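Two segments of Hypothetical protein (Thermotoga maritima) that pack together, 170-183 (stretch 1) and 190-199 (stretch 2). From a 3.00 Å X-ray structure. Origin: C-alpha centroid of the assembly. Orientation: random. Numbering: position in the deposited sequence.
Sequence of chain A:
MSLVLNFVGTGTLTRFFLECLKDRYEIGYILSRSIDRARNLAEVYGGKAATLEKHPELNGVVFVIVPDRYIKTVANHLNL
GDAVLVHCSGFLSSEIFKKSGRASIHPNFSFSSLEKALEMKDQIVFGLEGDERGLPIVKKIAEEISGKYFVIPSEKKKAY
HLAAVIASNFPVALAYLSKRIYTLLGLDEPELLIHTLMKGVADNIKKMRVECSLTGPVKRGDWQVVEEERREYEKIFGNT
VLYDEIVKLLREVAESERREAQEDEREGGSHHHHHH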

# COMPACT_ATOMS: atom_id res chain seq x y z
N PHE A 170 -3.35 7.93 3.91
CA PHE A 170 -2.02 7.94 4.49
C PHE A 170 -0.83 7.56 3.62
O PHE A 170 0.21 8.22 3.66
CB PHE A 170 -2.03 7.14 5.79
CG PHE A 170 -2.67 7.89 6.94
CD1 PHE A 170 -2.40 7.53 8.26
CD2 PHE A 170 -3.49 8.99 6.69
CE1 PHE A 170 -2.94 8.26 9.32
CE2 PHE A 170 -4.03 9.72 7.74
CZ PHE A 170 -3.74 9.36 9.06
N PRO A 171 -0.96 6.50 2.80
CA PRO A 171 0.18 6.13 1.97
C PRO A 171 0.65 7.31 1.13
O PRO A 171 1.85 7.50 0.91
CB PRO A 171 -0.38 5.01 1.13
CG PRO A 171 -1.25 4.30 2.11
CD PRO A 171 -2.01 5.47 2.71
N VAL A 172 -0.30 8.11 0.67
CA VAL A 172 0.02 9.27 -0.13
C VAL A 172 1.10 10.15 0.50
O VAL A 172 1.96 10.67 -0.21
CB VAL A 172 -1.25 10.10 -0.36
CG1 VAL A 172 -0.92 11.40 -1.06
CG2 VAL A 172 -2.21 9.27 -1.18
N ALA A 173 1.07 10.30 1.83
CA ALA A 173 2.08 11.12 2.50
C ALA A 173 3.42 10.45 2.33
O ALA A 173 4.45 11.11 2.39
CB ALA A 173 1.76 11.27 3.96
N LEU A 174 3.42 9.15 2.10
CA LEU A 174 4.68 8.45 1.90
C LEU A 174 5.14 8.67 0.46
O LEU A 174 6.33 8.89 0.19
CB LEU A 174 4.53 6.96 2.22
CG LEU A 174 4.10 6.60 3.66
CD1 LEU A 174 3.95 5.10 3.82
CD2 LEU A 174 5.14 7.10 4.63
N ALA A 175 4.20 8.62 -0.48
CA ALA A 175 4.54 8.83 -1.87
C ALA A 175 5.08 10.25 -2.04
O ALA A 175 5.97 10.50 -2.84
CB ALA A 175 3.30 8.63 -2.75
N TYR A 176 4.55 11.17 -1.25
CA TYR A 176 4.93 12.58 -1.32
C TYR A 176 6.37 12.79 -0.86
O TYR A 176 7.17 13.46 -1.53
CB TYR A 176 3.97 13.38 -0.45
CG TYR A 176 4.35 14.81 -0.19
CD1 TYR A 176 4.01 15.83 -1.10
CD2 TYR A 176 4.97 15.18 1.02
CE1 TYR A 176 4.27 17.18 -0.79
CE2 TYR A 176 5.23 16.52 1.32
CZ TYR A 176 4.87 17.51 0.42
OH TYR A 176 5.09 18.82 0.75
N LEU A 177 6.69 12.22 0.30
CA LEU A 177 8.03 12.32 0.85
C LEU A 177 9.10 11.80 -0.11
O LEU A 177 10.13 12.45 -0.28
CB LEU A 177 8.12 11.55 2.16
CG LEU A 177 7.54 12.29 3.36
CD1 LEU A 177 7.53 11.36 4.56
CD2 LEU A 177 8.36 13.55 3.65
N SER A 178 8.86 10.65 -0.72
CA SER A 178 9.81 10.06 -1.65
C SER A 178 9.94 10.84 -2.95
O SER A 178 11.05 11.09 -3.43
CB SER A 178 9.42 8.64 -1.97
OG SER A 178 9.35 7.89 -0.79
N LYS A 179 8.81 11.22 -3.54
CA LYS A 179 8.85 11.97 -4.78
C LYS A 179 9.63 13.24 -4.55
O LYS A 179 10.32 13.74 -5.44
CB LYS A 179 7.44 12.34 -5.26
CG LYS A 179 7.44 13.40 -6.36
CD LYS A 179 6.03 13.68 -6.82
CE LYS A 179 6.03 14.60 -8.02
NZ LYS A 179 4.64 14.84 -8.54
N ARG A 180 9.52 13.76 -3.34
CA ARG A 180 10.24 14.98 -3.04
C ARG A 180 11.74 14.75 -3.09
O ARG A 180 12.47 15.57 -3.66
CB ARG A 180 9.81 15.53 -1.66
CG ARG A 180 8.52 16.39 -1.74
CD ARG A 180 8.21 17.11 -0.44
NE ARG A 180 9.36 17.87 0.03
CZ ARG A 180 9.47 18.34 1.27
NH1 ARG A 180 8.50 18.12 2.15
NH2 ARG A 180 10.56 19.01 1.63
N ILE A 181 12.20 13.63 -2.54
CA ILE A 181 13.64 13.38 -2.56
C ILE A 181 14.13 12.79 -3.88
O ILE A 181 15.32 12.82 -4.14
CB ILE A 181 14.09 12.48 -1.35
CG1 ILE A 181 14.33 11.05 -1.80
CG2 ILE A 181 13.06 12.54 -0.24
CD1 ILE A 181 15.78 10.81 -2.19
N TYR A 182 13.23 12.26 -4.71
CA TYR A 182 13.64 11.73 -6.01
C TYR A 182 13.85 12.88 -6.94
O TYR A 182 14.66 12.81 -7.86
CB TYR A 182 12.59 10.79 -6.60
CG TYR A 182 12.75 9.39 -6.10
CD1 TYR A 182 11.67 8.51 -6.08
CD2 TYR A 182 13.97 8.95 -5.58
CE1 TYR A 182 11.81 7.23 -5.54
CE2 TYR A 182 14.12 7.69 -5.05
CZ TYR A 182 13.04 6.83 -5.03
OH TYR A 182 13.18 5.59 -4.46
N THR A 183 13.10 13.95 -6.69
CA THR A 183 13.18 15.16 -7.49
C THR A 183 14.37 15.98 -7.03
O THR A 183 14.90 16.81 -7.77
CB THR A 183 11.90 15.96 -7.36
OG1 THR A 183 11.60 16.13 -5.98
CG2 THR A 183 10.76 15.22 -8.04
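Stretch 2 (190-199) PELLIHTLMK

Stretch 2 forms a helix that packs obliquely, and in a roughly opposed direction, against the helix of stretch 1, through an apolar knob-into-hole contact with one salt bridge at its side. Residues 190-199 are helical throughout, their backbone tied by i to i+4 hydrogen bonds such as Ile-194 N to Pro-190 O (2.7 Å), and the helix continues later in the chain. The N-to-C directions of the two axes differ by 133°, and the axes approach to 9.6 Å. Accordingly, the start of stretch 2 lies near the later turns of stretch 1: the CA atoms of Lys-179 and Pro-190 are 5.7 Å apart, those of Ala-175 and Ile-194 6.6 Å.

Ile-194 points toward stretch 1 and fills a hole among Ala-175, Ser-178, Lys-179 and Tyr-182. The small side chains of Ala-175 and Ser-178 leave room for its branches, with Ile-194 CG2 4.0 Å from Ala-175 CB and Ile-194 CD1 3.3 Å from Ser-178 CB. In return, Tyr-182 sits among Pro-190, Leu-193, Ile-194 and Leu-197. Leu-193 CD2 lies over one face of its ring, 3.6 Å from the centroid of Tyr-182, a CH-pi contact that suits a methyl group. Leu-197 CD1 meets the ring edge, 3.4 Å from Tyr-182 OH, while the compact ring of Pro-190 brings its CB within 3.7 Å of Tyr-182 CB.

Farther along, Met-198, a selenomethionine with a long, flexible side chain, reaches Ala-175 CB through its CE (3.6 Å) and Pro-171 CB through its SE (4.3 Å). Lys-179 is extended, all four chi angles t: its aliphatic CG lies 3.9 Å from Pro-190 CG, while its charged NZ donates to Glu-191 OE2 at 2.7 Å, a salt bridge whose carboxylate oxygen is less surely placed.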

# COMPACT_ATOMS: atom_id res chain seq x y z
N PRO A 190 9.36 10.07 -11.15
CA PRO A 190 9.46 9.38 -9.87
C PRO A 190 8.25 8.54 -9.54
O PRO A 190 8.41 7.45 -8.99
CB PRO A 190 9.65 10.52 -8.88
CG PRO A 190 8.87 11.63 -9.51
CD PRO A 190 9.28 11.52 -10.96
N GLU A 191 7.06 9.03 -9.87
CA GLU A 191 5.82 8.29 -9.59
C GLU A 191 5.89 6.84 -10.02
O GLU A 191 5.36 5.96 -9.34
CB GLU A 191 4.61 8.95 -10.26
CG GLU A 191 3.89 10.02 -9.45
CD GLU A 191 4.59 11.37 -9.52
OE1 GLU A 191 5.34 11.59 -10.50
OE2 GLU A 191 4.36 12.20 -8.61
N LEU A 192 6.51 6.59 -11.17
CA LEU A 192 6.66 5.25 -11.69
C LEU A 192 7.46 4.50 -10.64
O LEU A 192 7.00 3.53 -10.05
CB LEU A 192 7.45 5.28 -13.00
CG LEU A 192 7.05 6.34 -14.04
CD1 LEU A 192 7.96 6.22 -15.27
CD2 LEU A 192 5.58 6.15 -14.43
N LEU A 193 8.68 4.97 -10.43
CA LEU A 193 9.58 4.40 -9.46
C LEU A 193 8.84 4.15 -8.12
O LEU A 193 8.96 3.07 -7.54
CB LEU A 193 10.76 5.36 -9.27
CG LEU A 193 11.99 4.99 -8.44
CD1 LEU A 193 12.57 3.65 -8.90
CD2 LEU A 193 13.00 6.11 -8.59
N ILE A 194 8.08 5.14 -7.67
CA ILE A 194 7.32 5.03 -6.43
C ILE A 194 6.30 3.91 -6.52
O ILE A 194 6.19 3.08 -5.62
CB ILE A 194 6.53 6.33 -6.11
CG1 ILE A 194 7.48 7.50 -5.89
CG2 ILE A 194 5.66 6.13 -4.88
CD1 ILE A 194 8.48 7.26 -4.79
N HIS A 195 5.53 3.91 -7.60
CA HIS A 195 4.50 2.89 -7.78
C HIS A 195 5.07 1.48 -7.69
O HIS A 195 4.47 0.58 -7.08
CB HIS A 195 3.80 3.05 -9.13
CG HIS A 195 2.86 1.94 -9.45
ND1 HIS A 195 1.73 1.69 -8.71
CD2 HIS A 195 2.91 0.98 -10.41
CE1 HIS A 195 1.12 0.62 -9.20
NE2 HIS A 195 1.81 0.18 -10.23
N THR A 196 6.24 1.28 -8.30
CA THR A 196 6.87 -0.03 -8.30
C THR A 196 7.21 -0.42 -6.88
O THR A 196 6.83 -1.49 -6.42
CB THR A 196 8.18 -0.08 -9.15
OG1 THR A 196 7.90 0.21 -10.53
CG2 THR A 196 8.81 -1.47 -9.03
N LEU A 197 7.92 0.46 -6.19
CA LEU A 197 8.32 0.24 -4.81
C LEU A 197 7.13 -0.08 -3.91
O LEU A 197 7.18 -1.01 -3.11
CB LEU A 197 9.03 1.48 -4.27
CG LEU A 197 10.44 1.78 -4.78
CD1 LEU A 197 10.71 3.28 -4.77
CD2 LEU A 197 11.45 1.04 -3.92
N MSE A 198 6.05 0.67 -4.07
CA MSE A 198 4.86 0.52 -3.24
C MSE A 198 3.87 -0.60 -3.58
O MSE A 198 3.26 -1.18 -2.69
CB MSE A 198 4.12 1.86 -3.21
CG MSE A 198 3.41 2.17 -1.90
SE MSE A 198 2.30 3.76 -2.01
CE MSE A 198 3.66 5.09 -2.30
N LYS A 199 3.71 -0.89 -4.86
CA LYS A 199 2.76 -1.91 -5.29
C LYS A 199 3.27 -3.29 -4.94
O LYS A 199 2.48 -4.21 -4.74
CB LYS A 199 2.53 -1.83 -6.78
CG LYS A 199 1.68 -2.97 -7.31
CD LYS A 199 1.55 -2.90 -8.82
CE LYS A 199 0.56 -3.93 -9.34
NZ LYS A 199 0.23 -3.69 -10.78